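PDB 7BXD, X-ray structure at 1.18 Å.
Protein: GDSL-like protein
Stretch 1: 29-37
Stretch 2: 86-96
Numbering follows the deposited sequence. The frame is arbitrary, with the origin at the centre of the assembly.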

ATOM      1  N   SER A  29      -0.894 -15.198 -14.028  1.00 24.22           N
ATOM      2  CA  SER A  29      -1.351 -15.118 -12.652  1.00 22.55           C
ATOM      3  C   SER A  29      -2.540 -14.181 -12.517  1.00 20.51           C
ATOM      4  O   SER A  29      -2.680 -13.210 -13.272  1.00 21.63           O
ATOM      5  CB  SER A  29      -0.228 -14.610 -11.738  1.00 23.72           C
ATOM      6  OG  SER A  29       0.762 -15.609 -11.491  1.00 25.26           O
ATOM      7  N   THR A  30      -3.350 -14.431 -11.479  1.00 18.64           N
ATOM      8  CA  THR A  30      -4.284 -13.435 -10.956  1.00 18.49           C
ATOM      9  C   THR A  30      -3.624 -12.749  -9.762  1.00 16.86           C
ATOM     10  O   THR A  30      -3.172 -13.420  -8.826  1.00 18.08           O
ATOM     11  CB  THR A  30      -5.598 -14.105 -10.535  1.00 20.15           C
ATOM     12  OG1 THR A  30      -6.215 -14.662 -11.701  1.00 22.13           O
ATOM     13  CG2 THR A  30      -6.583 -13.106  -9.913  1.00 21.16           C
ATOM     14  N   ILE A  31      -3.594 -11.415  -9.794  1.00 16.34           N
ATOM     15  CA  ILE A  31      -2.870 -10.605  -8.813  1.00 15.51           C
ATOM     16  C   ILE A  31      -3.899  -9.769  -8.055  1.00 15.17           C
ATOM     17  O   ILE A  31      -4.581  -8.928  -8.657  1.00 16.69           O
ATOM     18  CB  ILE A  31      -1.838  -9.701  -9.505  1.00 16.22           C
ATOM     19  CG1 ILE A  31      -0.869 -10.559 -10.354  1.00 17.78           C
ATOM     20  CG2 ILE A  31      -1.081  -8.872  -8.462  1.00 16.76           C
ATOM     21  CD1 ILE A  31       0.131  -9.743 -11.166  1.00 19.21           C
ATOM     22  N   CYS A  32      -4.004  -9.988  -6.745  1.00 14.80           N
ATOM     23  CA  CYS A  32      -4.953  -9.271  -5.899  1.00 14.89           C
ATOM     24  C   CYS A  32      -4.238  -8.108  -5.210  1.00 14.28           C
ATOM     25  O   CYS A  32      -3.330  -8.328  -4.402  1.00 15.00           O
ATOM     26  CB  CYS A  32      -5.541 -10.241  -4.876  1.00 16.55           C
ATOM     27  SG  CYS A  32      -6.715  -9.462  -3.770  1.00 17.67           S
ATOM     28  N   CYS A  33      -4.629  -6.867  -5.561  1.00 14.15           N
ATOM     29  CA  CYS A  33      -3.989  -5.649  -5.058  1.00 14.12           C
ATOM     30  C   CYS A  33      -4.840  -5.085  -3.919  1.00 13.63           C
ATOM     31  O   CYS A  33      -5.927  -4.522  -4.159  1.00 14.51           O
ATOM     32  CB  CYS A  33      -3.816  -4.647  -6.206  1.00 15.09           C
ATOM     33  SG  CYS A  33      -2.796  -5.330  -7.540  1.00 15.55           S
ATOM     34  N   PHE A  34      -4.348  -5.228  -2.688  1.00 13.61           N
ATOM     35  CA  PHE A  34      -5.066  -4.871  -1.475  1.00 13.22           C
ATOM     36  C   PHE A  34      -4.425  -3.572  -0.969  1.00 13.10           C
ATOM     37  O   PHE A  34      -3.219  -3.551  -0.664  1.00 13.68           O
ATOM     38  CB  PHE A  34      -4.866  -6.029  -0.504  1.00 13.85           C
ATOM     39  CG  PHE A  34      -5.683  -5.986   0.762  1.00 14.06           C
ATOM     40  CD1 PHE A  34      -6.957  -5.425   0.807  1.00 13.78           C
ATOM     41  CD2 PHE A  34      -5.179  -6.602   1.920  1.00 14.79           C
ATOM     42  CE1 PHE A  34      -7.720  -5.476   1.974  1.00 14.44           C
ATOM     43  CE2 PHE A  34      -5.944  -6.667   3.093  1.00 14.90           C
ATOM     44  CZ  PHE A  34      -7.217  -6.111   3.123  1.00 15.00           C
ATOM     45  N   GLY A  35      -5.199  -2.487  -0.946  1.00 13.42           N
ATOM     46  CA  GLY A  35      -4.608  -1.199  -0.655  1.00 13.80           C
ATOM     47  C   GLY A  35      -5.599  -0.159  -0.171  1.00 13.54           C
ATOM     48  O   GLY A  35      -6.749  -0.465   0.183  1.00 13.88           O
ATOM     49  N   ASP A  36      -5.128   1.088  -0.148  1.00 13.42           N
ATOM     50  CA  ASP A  36      -5.897   2.246   0.343  1.00 13.06           C
ATOM     51  C   ASP A  36      -6.277   3.131  -0.855  1.00 12.89           C
ATOM     52  O   ASP A  36      -6.506   2.605  -1.961  1.00 13.58           O
ATOM     53  CB  ASP A  36      -5.136   2.923   1.494  1.00 14.01           C
ATOM     54  CG  ASP A  36      -3.765   3.465   1.085  1.00 14.00           C
ATOM     55  OD1 ASP A  36      -3.549   3.741  -0.127  1.00 14.07           O
ATOM     56  OD2 ASP A  36      -2.902   3.595   1.978  1.00 14.61           O
ATOM     57  N   SER A  37      -6.369   4.441  -0.646  1.00 13.08           N
ATOM     58  CA  SER A  37      -6.673   5.355  -1.751  1.00 13.91           C
ATOM     59  C   SER A  37      -5.692   5.206  -2.906  1.00 13.61           C
ATOM     60  O   SER A  37      -6.052   5.477  -4.068  1.00 14.09           O
ATOM     61  CB  SER A  37      -6.605   6.816  -1.304  1.00 15.79           C
ATOM     62  OG  SER A  37      -7.289   7.047  -0.089  1.00 17.98           O
TER
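Stretch 2 86-96: SFVERLDGIDD

How does the second stretch run over the first? Stretch 1 is a strand from Thr30 to Gly35 that gives way to a helix, with Asp36 as its N-cap. Stretch 2 enters a helix at Phe87, after the N-cap Ser86, and reaches Asp95 as loop. The two run in opposite senses: Phe87 lies by Gly35, their CA atoms 7.6 Å apart, while Asp95 lies by Cys32, with CA atoms 7.2 Å apart.

What is the main bump, and what hollow receives it? The bump is the ring of Phe34, whose CA-to-CB bond points sideways but whose end reaches into stretch 2. Phe87 and Ile94 close on opposite faces of this ring. Phe87 presents its edge, with ring centroids 4.9 Å apart and planes at 51°; on the other face, Ile94 CD1 stands 3.8 Å from the Phe34 centroid, almost on the ring normal. The tip goes deep: Phe34 CZ comes within 3.3 Å of Phe87 O and 3.8 Å of Leu91 CA, so backbone as well as side chains shapes the pocket.

Where does Phe87 itself come to rest? Its ring tip settles against the backbone beyond Phe34, with Phe87 CZ 3.5 Å from Gly35 C and 3.8 Å from Asp36 N. Gly35 has no side chain, and the ring lies close against its main chain.

How does Arg90 fit beside these rings? Phe34 CE1 lies over one face of its guanidinium, 3.4 Å from Arg90 NH1. Near the guanidinium plane, Arg90 NH2 donates a hydrogen bond to Gly35 O at 2.9 Å, so one flat group serves both ring and carbonyl.

What happens toward Cys32? The contact loosens: Cys32 SG touches Ile94 CD1 at 4.0 Å, and Thr30 CG2 barely reaches Asp95 OD2 at 4.5 Å.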

ATOM      1  N   SER A  86     -10.490  -1.068   8.130  1.00 16.71           N
ATOM      2  CA  SER A  86      -9.048  -1.320   8.105  1.00 15.81           C
ATOM      3  C   SER A  86      -8.720  -2.514   7.205  1.00 15.07           C
ATOM      4  O   SER A  86      -9.594  -3.333   6.855  1.00 15.62           O
ATOM      5  CB  SER A  86      -8.521  -1.638   9.495  1.00 16.70           C
ATOM      6  OG  SER A  86      -9.040  -2.861  10.004  1.00 16.68           O
ATOM      7  N   PHE A  87      -7.434  -2.619   6.823  1.00 14.49           N
ATOM      8  CA  PHE A  87      -7.040  -3.805   6.064  1.00 14.24           C
ATOM      9  C   PHE A  87      -7.361  -5.059   6.875  1.00 14.20           C
ATOM     10  O   PHE A  87      -7.809  -6.068   6.332  1.00 14.57           O
ATOM     11  CB  PHE A  87      -5.548  -3.803   5.709  1.00 13.60           C
ATOM     12  CG  PHE A  87      -5.089  -2.795   4.670  1.00 13.40           C
ATOM     13  CD1 PHE A  87      -5.433  -1.425   4.710  1.00 14.35           C
ATOM     14  CD2 PHE A  87      -4.224  -3.219   3.656  1.00 14.18           C
ATOM     15  CE1 PHE A  87      -4.893  -0.518   3.764  1.00 14.10           C
ATOM     16  CE2 PHE A  87      -3.697  -2.312   2.726  1.00 14.66           C
ATOM     17  CZ  PHE A  87      -4.014  -0.985   2.789  1.00 13.88           C
ATOM     18  N   VAL A  88      -7.086  -5.030   8.183  1.00 14.29           N
ATOM     19  CA  VAL A  88      -7.377  -6.185   9.029  1.00 14.99           C
ATOM     20  C   VAL A  88      -8.856  -6.554   8.919  1.00 15.75           C
ATOM     21  O   VAL A  88      -9.200  -7.729   8.779  1.00 16.63           O
ATOM     22  CB  VAL A  88      -6.972  -5.887  10.485  1.00 15.58           C
ATOM     23  CG1 VAL A  88      -7.559  -6.926  11.455  1.00 16.68           C
ATOM     24  CG2 VAL A  88      -5.442  -5.811  10.611  1.00 16.26           C
ATOM     25  N   GLU A  89      -9.750  -5.550   9.007  1.00 15.80           N
ATOM     26  CA  GLU A  89     -11.183  -5.812   8.969  1.00 16.73           C
ATOM     27  C   GLU A  89     -11.661  -6.247   7.587  1.00 16.32           C
ATOM     28  O   GLU A  89     -12.632  -7.016   7.477  1.00 17.06           O
ATOM     29  CB  GLU A  89     -11.946  -4.590   9.459  1.00 18.27           C
ATOM     30  CG  GLU A  89     -11.863  -4.380  10.964  1.00 19.71           C
ATOM     31  CD  GLU A  89     -12.121  -2.944  11.397  1.00 20.64           C
ATOM     32  OE1 GLU A  89     -11.438  -2.017  10.897  1.00 20.18           O
ATOM     33  OE2 GLU A  89     -12.988  -2.732  12.297  1.00 22.84           O
ATOM     34  N   ARG A  90     -11.024  -5.734   6.517  1.00 15.75           N
ATOM     35  CA  ARG A  90     -11.461  -6.017   5.151  1.00 15.69           C
ATOM     36  C   ARG A  90     -10.952  -7.354   4.626  1.00 15.41           C
ATOM     37  O   ARG A  90     -11.475  -7.842   3.612  1.00 15.91           O
ATOM     38  CB  ARG A  90     -10.989  -4.915   4.187  1.00 16.12           C
ATOM     39  CG  ARG A  90     -11.745  -3.588   4.378  1.00 17.59           C
ATOM     40  CD  ARG A  90     -11.513  -2.700   3.154  1.00 20.59           C
ATOM     41  NE  ARG A  90     -10.149  -2.210   3.219  1.00 20.06           N
ATOM     42  CZ  ARG A  90      -9.222  -2.180   2.238  1.00 17.68           C
ATOM     43  NH1 ARG A  90      -9.418  -2.660   1.005  1.00 18.21           N
ATOM     44  NH2 ARG A  90      -8.064  -1.633   2.534  1.00 16.50           N
ATOM     45  N   LEU A  91      -9.904  -7.933   5.234  1.00 15.18           N
ATOM     46  CA  LEU A  91      -9.201  -9.037   4.572  1.00 14.86           C
ATOM     47  C   LEU A  91     -10.136 -10.212   4.244  1.00 14.80           C
ATOM     48  O   LEU A  91     -10.062 -10.801   3.155  1.00 15.51           O
ATOM     49  CB  LEU A  91      -8.021  -9.486   5.435  1.00 15.55           C
ATOM     50  CG  LEU A  91      -7.281 -10.731   4.954  1.00 15.61           C
ATOM     51  CD1 LEU A  91      -6.699 -10.539   3.572  1.00 15.86           C
ATOM     52  CD2 LEU A  91      -6.189 -11.058   5.964  1.00 16.71           C
ATOM     53  N   ASP A  92     -10.994 -10.608   5.192  1.00 15.62           N
ATOM     54  CA  ASP A  92     -11.761 -11.821   4.960  1.00 16.65           C
ATOM     55  C   ASP A  92     -12.714 -11.683   3.786  1.00 16.75           C
ATOM     56  O   ASP A  92     -13.142 -12.708   3.219  1.00 17.95           O
ATOM     57  CB  ASP A  92     -12.583 -12.209   6.197  1.00 19.55           C
ATOM     58  CG  ASP A  92     -13.053 -13.670   6.177  1.00 23.67           C
ATOM     59  OD1 ASP A  92     -12.184 -14.577   6.151  1.00 25.39           O
ATOM     60  OD2 ASP A  92     -14.277 -13.916   6.222  1.00 25.93           O
ATOM     61  N   GLY A  93     -13.057 -10.444   3.404  1.00 16.41           N
ATOM     62  CA  GLY A  93     -13.967 -10.177   2.307  1.00 15.81           C
ATOM     63  C   GLY A  93     -13.338  -9.999   0.943  1.00 15.38           C
ATOM     64  O   GLY A  93     -14.071  -9.735  -0.024  1.00 16.25           O
ATOM     65  N   ILE A  94     -12.002 -10.094   0.813  1.00 15.13           N
ATOM     66  CA  ILE A  94     -11.355  -9.978  -0.502  1.00 14.91           C
ATOM     67  C   ILE A  94     -11.135 -11.374  -1.069  1.00 15.16           C
ATOM     68  O   ILE A  94     -11.232 -12.391  -0.383  1.00 16.44           O
ATOM     69  CB  ILE A  94     -10.054  -9.148  -0.471  1.00 15.28           C
ATOM     70  CG1 ILE A  94      -8.865  -9.952   0.083  1.00 15.73           C
ATOM     71  CG2 ILE A  94     -10.261  -7.829   0.302  1.00 15.62           C
ATOM     72  CD1 ILE A  94      -7.537  -9.167   0.086  1.00 16.39           C
ATOM     73  N   ASP A  95     -10.869 -11.441  -2.371  1.00 15.59           N
ATOM     74  CA  ASP A  95     -10.654 -12.718  -3.046  1.00 15.76           C
ATOM     75  C   ASP A  95      -9.564 -13.523  -2.337  1.00 15.58           C
ATOM     76  O   ASP A  95      -8.473 -12.994  -2.063  1.00 17.68           O
ATOM     77  CB  ASP A  95     -10.216 -12.416  -4.485  1.00 17.34           C
ATOM     78  CG  ASP A  95      -9.970 -13.655  -5.310  1.00 18.89           C
ATOM     79  OD1 ASP A  95     -10.473 -14.760  -4.970  1.00 17.97           O
ATOM     80  OD2 ASP A  95      -9.270 -13.514  -6.352  1.00 21.32           O
ATOM     81  N   ASP A  96      -9.861 -14.788  -2.005  1.00 15.89           N
ATOM     82  CA  ASP A  96      -8.861 -15.664  -1.389  1.00 16.49           C
ATOM     83  C   ASP A  96      -8.168 -16.597  -2.374  1.00 16.42           C
ATOM     84  O   ASP A  96      -7.292 -17.375  -1.968  1.00 17.20           O
ATOM     85  CB  ASP A  96      -9.455 -16.467  -0.218  1.00 17.94           C
ATOM     86  CG  ASP A  96     -10.457 -17.536  -0.659  1.00 19.21           C
ATOM     87  OD1 ASP A  96     -10.542 -17.854  -1.869  1.00 20.42           O
ATOM     88  OD2 ASP A  96     -11.141 -18.081   0.237  1.00 20.37           O
TER